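Long-range contact in putative uncharacterized protein TCIL3000_10_9440 (Trypanosoma congolense, PDB 5KMX), which is of unknown function but forms, in this fragment, the bilobed ectodomain of an insect-stage surface antigen and is a putative sensor: residues L64-V75 with F85-V93. Numbering follows the deposited sequence.
Sequences LNKDVTDGRLTV and FTRRTPLRV
Thr86 meets Thr74 through methyl groups: its CG2 lies 3.4 Å from Thr74 CG2, the two side chains crossing at a slant on the face that also carries Arg72 and Arg88. Arg87 joins Val75 in an antiparallel hydrogen-bonded pair. Val75 N reaches Arg87 O at 2.8 Å, and Arg87 N returns a bond to Val75 O; the Arg87 guanidinium leads away to the carbonyl of Gln177. Arg88, opposite Thr74, runs side by side with Arg72. The bends of Arg72 at chi2 and chi3 bring its NH1 over one face of the Arg88 guanidinium, 3.7 Å from Arg88 NH2, which sits at the edge of the Arg72 group; the planes stand 87° apart. A sulfate, probably from the crystallisation liquor, is salt-bridged by these two nitrogens and probably offsets their charges, while Arg72 NH2 also binds Asp70 O (2.9 Å), from above the carbonyl plane, and makes a salt bridge with the Asp70 carboxylate. Thr89 pairs with Leu73: Leu73 N donates to Thr89 O at 2.7 Å, and Thr89 N returns a less straight bond. Beyond Pro90, which faces Arg72, Leu91 N closes on Gly71 O at 2.8 Å and 173°. The isobutyl group of Leu91 divides its contacts: CD1 meets Val68 CG1 at 3.6 Å, whereas CD2 reaches Leu73 CB and, at 4.1 Å, Leu64 CD2. The register and the 161° between strand directions show antiparallel pairing, and as 72-79 and 85-100 follow each other in the chain they form a beta hairpin, whose first strand is preceded by the tight hairpin 68-69/72-75 with its type I' turn from Thr69 to Arg72.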
ATOM      1  N   LEU A  64     -11.195  11.539  -9.196  1.00 60.13           N
ATOM      2  CA  LEU A  64     -12.332  11.480  -8.291  1.00 57.59           C
ATOM      3  C   LEU A  64     -13.548  12.076  -8.987  1.00 61.64           C
ATOM      4  O   LEU A  64     -13.594  13.279  -9.250  1.00 70.32           O
ATOM      5  CB  LEU A  64     -12.035  12.220  -6.983  1.00 61.32           C
ATOM      6  CG  LEU A  64     -10.863  11.695  -6.148  1.00 59.79           C
ATOM      7  CD1 LEU A  64     -10.728  12.505  -4.869  1.00 61.99           C
ATOM      8  CD2 LEU A  64     -11.021  10.214  -5.829  1.00 62.61           C
ATOM      9  N   ASN A  65     -14.515  11.223  -9.305  1.00 58.70           N
ATOM     10  CA  ASN A  65     -15.727  11.654  -9.985  1.00 59.01           C
ATOM     11  C   ASN A  65     -16.936  10.884  -9.447  1.00 60.29           C
ATOM     12  O   ASN A  65     -17.171  10.876  -8.237  1.00 67.98           O
ATOM     13  CB  ASN A  65     -15.563  11.486 -11.503  1.00 54.26           C
ATOM     14  CG  ASN A  65     -15.127  10.087 -11.899  1.00 58.88           C
ATOM     15  OD1 ASN A  65     -15.475   9.103 -11.247  1.00 63.68           O
ATOM     16  ND2 ASN A  65     -14.363   9.994 -12.983  1.00 60.64           N
ATOM     17  N   LYS A  66     -17.697  10.237 -10.325  1.00 58.19           N
ATOM     18  CA  LYS A  66     -18.876   9.492  -9.900  1.00 58.42           C
ATOM     19  C   LYS A  66     -18.490   8.150  -9.284  1.00 60.96           C
ATOM     20  O   LYS A  66     -19.346   7.423  -8.783  1.00 66.19           O
ATOM     21  CB  LYS A  66     -19.821   9.283 -11.080  1.00 62.79           C
ATOM     22  CG  LYS A  66     -20.363  10.578 -11.662  1.00 72.48           C
ATOM     23  CD  LYS A  66     -21.092  10.339 -12.974  1.00 75.27           C
ATOM     24  CE  LYS A  66     -21.429  11.649 -13.670  1.00 74.10           C
ATOM     25  NZ  LYS A  66     -22.331  12.511 -12.859  1.00 79.29           N
ATOM     26  N   ASP A  67     -17.200   7.825  -9.320  1.00 59.29           N
ATOM     27  CA  ASP A  67     -16.704   6.609  -8.679  1.00 63.69           C
ATOM     28  C   ASP A  67     -16.621   6.779  -7.162  1.00 59.94           C
ATOM     29  O   ASP A  67     -16.341   5.820  -6.440  1.00 55.55           O
ATOM     30  CB  ASP A  67     -15.332   6.210  -9.242  1.00 55.36           C
ATOM     31  CG  ASP A  67     -14.315   7.334  -9.169  1.00 54.95           C
ATOM     32  OD1 ASP A  67     -14.622   8.385  -8.573  1.00 61.27           O
ATOM     33  OD2 ASP A  67     -13.200   7.162  -9.707  1.00 54.03           O
ATOM     34  N   VAL A  68     -16.870   7.998  -6.688  1.00 62.05           N
ATOM     35  CA  VAL A  68     -16.895   8.282  -5.258  1.00 56.63           C
ATOM     36  C   VAL A  68     -18.336   8.405  -4.767  1.00 61.76           C
ATOM     37  O   VAL A  68     -19.144   9.125  -5.356  1.00 60.99           O
ATOM     38  CB  VAL A  68     -16.134   9.577  -4.923  1.00 56.79           C
ATOM     39  CG1 VAL A  68     -16.239   9.889  -3.435  1.00 64.67           C
ATOM     40  CG2 VAL A  68     -14.677   9.457  -5.336  1.00 49.71           C
ATOM     41  N   THR A  69     -18.645   7.704  -3.682  1.00 58.59           N
ATOM     42  CA  THR A  69     -19.965   7.774  -3.071  1.00 54.93           C
ATOM     43  C   THR A  69     -19.859   7.635  -1.557  1.00 62.28           C
ATOM     44  O   THR A  69     -19.472   6.583  -1.048  1.00 61.20           O
ATOM     45  CB  THR A  69     -20.908   6.680  -3.607  1.00 56.77           C
ATOM     46  OG1 THR A  69     -21.072   6.830  -5.022  1.00 70.64           O
ATOM     47  CG2 THR A  69     -22.267   6.766  -2.930  1.00 57.13           C
ATOM     48  N   ASP A  70     -20.210   8.704  -0.848  1.00 64.48           N
ATOM     49  CA  ASP A  70     -20.232   8.696   0.611  1.00 63.86           C
ATOM     50  C   ASP A  70     -18.859   8.339   1.187  1.00 65.63           C
ATOM     51  O   ASP A  70     -18.753   7.617   2.179  1.00 69.15           O
ATOM     52  CB  ASP A  70     -21.301   7.717   1.114  1.00 63.02           C
ATOM     53  CG  ASP A  70     -21.594   7.874   2.597  1.00 68.80           C
ATOM     54  OD1 ASP A  70     -21.185   8.898   3.187  1.00 68.17           O
ATOM     55  OD2 ASP A  70     -22.240   6.973   3.173  1.00 73.70           O
ATOM     56  N   GLY A  71     -17.808   8.845   0.547  1.00 60.11           N
ATOM     57  CA  GLY A  71     -16.456   8.710   1.062  1.00 58.77           C
ATOM     58  C   GLY A  71     -15.726   7.446   0.647  1.00 53.81           C
ATOM     59  O   GLY A  71     -14.606   7.208   1.102  1.00 57.89           O
ATOM     60  N   ARG A  72     -16.350   6.638  -0.207  1.00 53.03           N
ATOM     61  CA  ARG A  72     -15.727   5.406  -0.693  1.00 50.41           C
ATOM     62  C   ARG A  72     -15.516   5.413  -2.203  1.00 52.13           C
ATOM     63  O   ARG A  72     -16.385   5.837  -2.965  1.00 58.02           O
ATOM     64  CB  ARG A  72     -16.566   4.190  -0.304  1.00 56.70           C
ATOM     65  CG  ARG A  72     -16.332   3.717   1.120  1.00 60.30           C
ATOM     66  CD  ARG A  72     -17.363   4.273   2.078  1.00 53.67           C
ATOM     67  NE  ARG A  72     -18.501   3.368   2.204  1.00 62.41           N
ATOM     68  CZ  ARG A  72     -19.754   3.751   2.434  1.00 68.24           C
ATOM     69  NH1 ARG A  72     -20.710   2.840   2.529  1.00 75.28           N
ATOM     70  NH2 ARG A  72     -20.060   5.036   2.560  1.00 68.42           N
ATOM     71  N   LEU A  73     -14.351   4.925  -2.618  1.00 50.27           N
ATOM     72  CA  LEU A  73     -13.990   4.833  -4.026  1.00 49.83           C
ATOM     73  C   LEU A  73     -14.248   3.428  -4.556  1.00 47.38           C
ATOM     74  O   LEU A  73     -13.618   2.469  -4.114  1.00 48.35           O
ATOM     75  CB  LEU A  73     -12.518   5.208  -4.220  1.00 48.33           C
ATOM     76  CG  LEU A  73     -11.925   5.025  -5.621  1.00 46.90           C
ATOM     77  CD1 LEU A  73     -12.429   6.101  -6.569  1.00 55.05           C
ATOM     78  CD2 LEU A  73     -10.408   5.023  -5.554  1.00 45.31           C
ATOM     79  N   THR A  74     -15.174   3.311  -5.503  1.00 52.74           N
ATOM     80  CA  THR A  74     -15.438   2.035  -6.158  1.00 47.98           C
ATOM     81  C   THR A  74     -14.646   1.941  -7.457  1.00 45.74           C
ATOM     82  O   THR A  74     -14.736   2.823  -8.313  1.00 47.61           O
ATOM     83  CB  THR A  74     -16.934   1.844  -6.465  1.00 47.99           C
ATOM     84  OG1 THR A  74     -17.702   2.033  -5.271  1.00 55.57           O
ATOM     85  CG2 THR A  74     -17.191   0.446  -7.013  1.00 44.88           C
ATOM     86  N   VAL A  75     -13.876   0.865  -7.594  1.00 42.06           N
ATOM     87  CA  VAL A  75     -13.095   0.617  -8.801  1.00 49.82           C
ATOM     88  C   VAL A  75     -13.502  -0.709  -9.429  1.00 46.27           C
ATOM     89  O   VAL A  75     -13.539  -1.738  -8.755  1.00 49.11           O
ATOM     90  CB  VAL A  75     -11.582   0.593  -8.509  1.00 43.37           C
ATOM     91  CG1 VAL A  75     -10.799   0.269  -9.778  1.00 42.92           C
ATOM     92  CG2 VAL A  75     -11.129   1.926  -7.924  1.00 44.86           C
ATOM     93  N   PHE A  85     -13.436  -7.960 -11.330  1.00 54.44           N
ATOM     94  CA  PHE A  85     -13.957  -7.807  -9.982  1.00 47.66           C
ATOM     95  C   PHE A  85     -14.084  -6.332  -9.638  1.00 44.10           C
ATOM     96  O   PHE A  85     -13.583  -5.473 -10.363  1.00 45.37           O
ATOM     97  CB  PHE A  85     -13.056  -8.519  -8.968  1.00 47.00           C
ATOM     98  CG  PHE A  85     -11.667  -7.947  -8.874  1.00 51.50           C
ATOM     99  CD1 PHE A  85     -10.688  -8.312  -9.785  1.00 54.99           C
ATOM    100  CD2 PHE A  85     -11.338  -7.058  -7.864  1.00 49.07           C
ATOM    101  CE1 PHE A  85      -9.409  -7.793  -9.694  1.00 58.73           C
ATOM    102  CE2 PHE A  85     -10.060  -6.533  -7.770  1.00 51.43           C
ATOM    103  CZ  PHE A  85      -9.094  -6.903  -8.686  1.00 54.23           C
ATOM    104  N   THR A  86     -14.773  -6.049  -8.537  1.00 48.88           N
ATOM    105  CA  THR A  86     -14.940  -4.685  -8.053  1.00 52.13           C
ATOM    106  C   THR A  86     -14.282  -4.550  -6.690  1.00 45.80           C
ATOM    107  O   THR A  86     -14.290  -5.490  -5.898  1.00 51.59           O
ATOM    108  CB  THR A  86     -16.428  -4.295  -7.942  1.00 48.67           C
ATOM    109  OG1 THR A  86     -17.097  -4.587  -9.174  1.00 59.99           O
ATOM    110  CG2 THR A  86     -16.575  -2.811  -7.624  1.00 54.12           C
ATOM    111  N   ARG A  87     -13.705  -3.380  -6.428  1.00 52.60           N
ATOM    112  CA  ARG A  87     -13.109  -3.087  -5.130  1.00 44.02           C
ATOM    113  C   ARG A  87     -13.597  -1.743  -4.617  1.00 39.57           C
ATOM    114  O   ARG A  87     -13.600  -0.751  -5.347  1.00 49.58           O
ATOM    115  CB  ARG A  87     -11.581  -3.093  -5.211  1.00 47.88           C
ATOM    116  CG  ARG A  87     -10.883  -2.624  -3.932  1.00 53.83           C
ATOM    117  CD  ARG A  87     -11.160  -3.556  -2.760  1.00 45.07           C
ATOM    118  NE  ARG A  87     -10.547  -4.864  -2.971  1.00 53.41           N
ATOM    119  CZ  ARG A  87      -9.289  -5.163  -2.663  1.00 52.40           C
ATOM    120  NH1 ARG A  87      -8.495  -4.252  -2.113  1.00 53.67           N
ATOM    121  NH2 ARG A  87      -8.823  -6.380  -2.901  1.00 58.32           N
ATOM    122  N   ARG A  88     -14.003  -1.721  -3.353  1.00 47.52           N
ATOM    123  CA  ARG A  88     -14.401  -0.491  -2.689  1.00 45.54           C
ATOM    124  C   ARG A  88     -13.387  -0.165  -1.601  1.00 48.05           C
ATOM    125  O   ARG A  88     -13.009  -1.036  -0.818  1.00 38.62           O
ATOM    126  CB  ARG A  88     -15.801  -0.627  -2.098  1.00 51.85           C
ATOM    127  CG  ARG A  88     -16.542   0.687  -1.968  1.00 60.47           C
ATOM    128  CD  ARG A  88     -18.005   0.458  -1.658  1.00 68.77           C
ATOM    129  NE  ARG A  88     -18.241   0.221  -0.237  1.00 79.18           N
ATOM    130  CZ  ARG A  88     -19.343  -0.333   0.259  1.00 78.89           C
ATOM    131  NH1 ARG A  88     -20.317  -0.733  -0.551  1.00 75.17           N
ATOM    132  NH2 ARG A  88     -19.469  -0.501   1.569  1.00 76.96           N
ATOM    133  N   THR A  89     -12.944   1.088  -1.565  1.00 43.54           N
ATOM    134  CA  THR A  89     -11.944   1.528  -0.603  1.00 44.66           C
ATOM    135  C   THR A  89     -12.345   2.865   0.008  1.00 49.90           C
ATOM    136  O   THR A  89     -12.769   3.771  -0.710  1.00 48.03           O
ATOM    137  CB  THR A  89     -10.557   1.673  -1.258  1.00 45.76           C
ATOM    138  OG1 THR A  89     -10.218   0.464  -1.948  1.00 52.26           O
ATOM    139  CG2 THR A  89      -9.496   1.972  -0.209  1.00 45.01           C
ATOM    140  N   PRO A  90     -12.215   3.000   1.338  1.00 51.59           N
ATOM    141  CA  PRO A  90     -12.493   4.313   1.928  1.00 48.69           C
ATOM    142  C   PRO A  90     -11.445   5.346   1.532  1.00 52.44           C
ATOM    143  O   PRO A  90     -10.253   5.038   1.515  1.00 54.27           O
ATOM    144  CB  PRO A  90     -12.458   4.039   3.436  1.00 52.56           C
ATOM    145  CG  PRO A  90     -11.631   2.814   3.587  1.00 47.37           C
ATOM    146  CD  PRO A  90     -11.896   1.991   2.364  1.00 53.98           C
ATOM    147  N   LEU A  91     -11.889   6.557   1.212  1.00 54.19           N
ATOM    148  CA  LEU A  91     -10.975   7.629   0.842  1.00 51.49           C
ATOM    149  C   LEU A  91     -10.166   8.088   2.045  1.00 52.53           C
ATOM    150  O   LEU A  91      -9.045   8.571   1.897  1.00 53.01           O
ATOM    151  CB  LEU A  91     -11.741   8.814   0.252  1.00 56.37           C
ATOM    152  CG  LEU A  91     -12.408   8.593  -1.105  1.00 57.77           C
ATOM    153  CD1 LEU A  91     -13.298   9.775  -1.444  1.00 54.62           C
ATOM    154  CD2 LEU A  91     -11.369   8.378  -2.196  1.00 55.69           C
ATOM    155  N   ARG A  92     -10.743   7.929   3.233  1.00 54.26           N
ATOM    156  CA  ARG A  92     -10.130   8.401   4.468  1.00 59.20           C
ATOM    157  C   ARG A  92     -10.007   7.282   5.498  1.00 54.21           C
ATOM    158  O   ARG A  92     -10.952   6.527   5.725  1.00 53.76           O
ATOM    159  CB  ARG A  92     -10.949   9.551   5.058  1.00 56.00           C
ATOM    160  CG  ARG A  92     -10.257  10.309   6.178  1.00 60.76           C
ATOM    161  CD  ARG A  92     -11.264  11.078   7.015  1.00 52.49           C
ATOM    162  NE  ARG A  92     -12.104  10.169   7.791  1.00 72.01           N
ATOM    163  CZ  ARG A  92     -13.210  10.525   8.434  1.00 75.63           C
ATOM    164  NH1 ARG A  92     -13.637  11.781   8.398  1.00 78.89           N
ATOM    165  NH2 ARG A  92     -13.899   9.615   9.110  1.00 75.02           N
ATOM    166  N   VAL A  93      -8.832   7.183   6.113  1.00 54.50           N
ATOM    167  CA  VAL A  93      -8.614   6.268   7.226  1.00 53.87           C
ATOM    168  C   VAL A  93      -7.774   6.965   8.294  1.00 56.91           C
ATOM    169  O   VAL A  93      -7.294   8.081   8.086  1.00 49.94           O
ATOM    170  CB  VAL A  93      -7.912   4.967   6.778  1.00 51.28           C
ATOM    171  CG1 VAL A  93      -8.743   4.252   5.723  1.00 49.69           C
ATOM    172  CG2 VAL A  93      -6.510   5.258   6.256  1.00 50.90           C
TER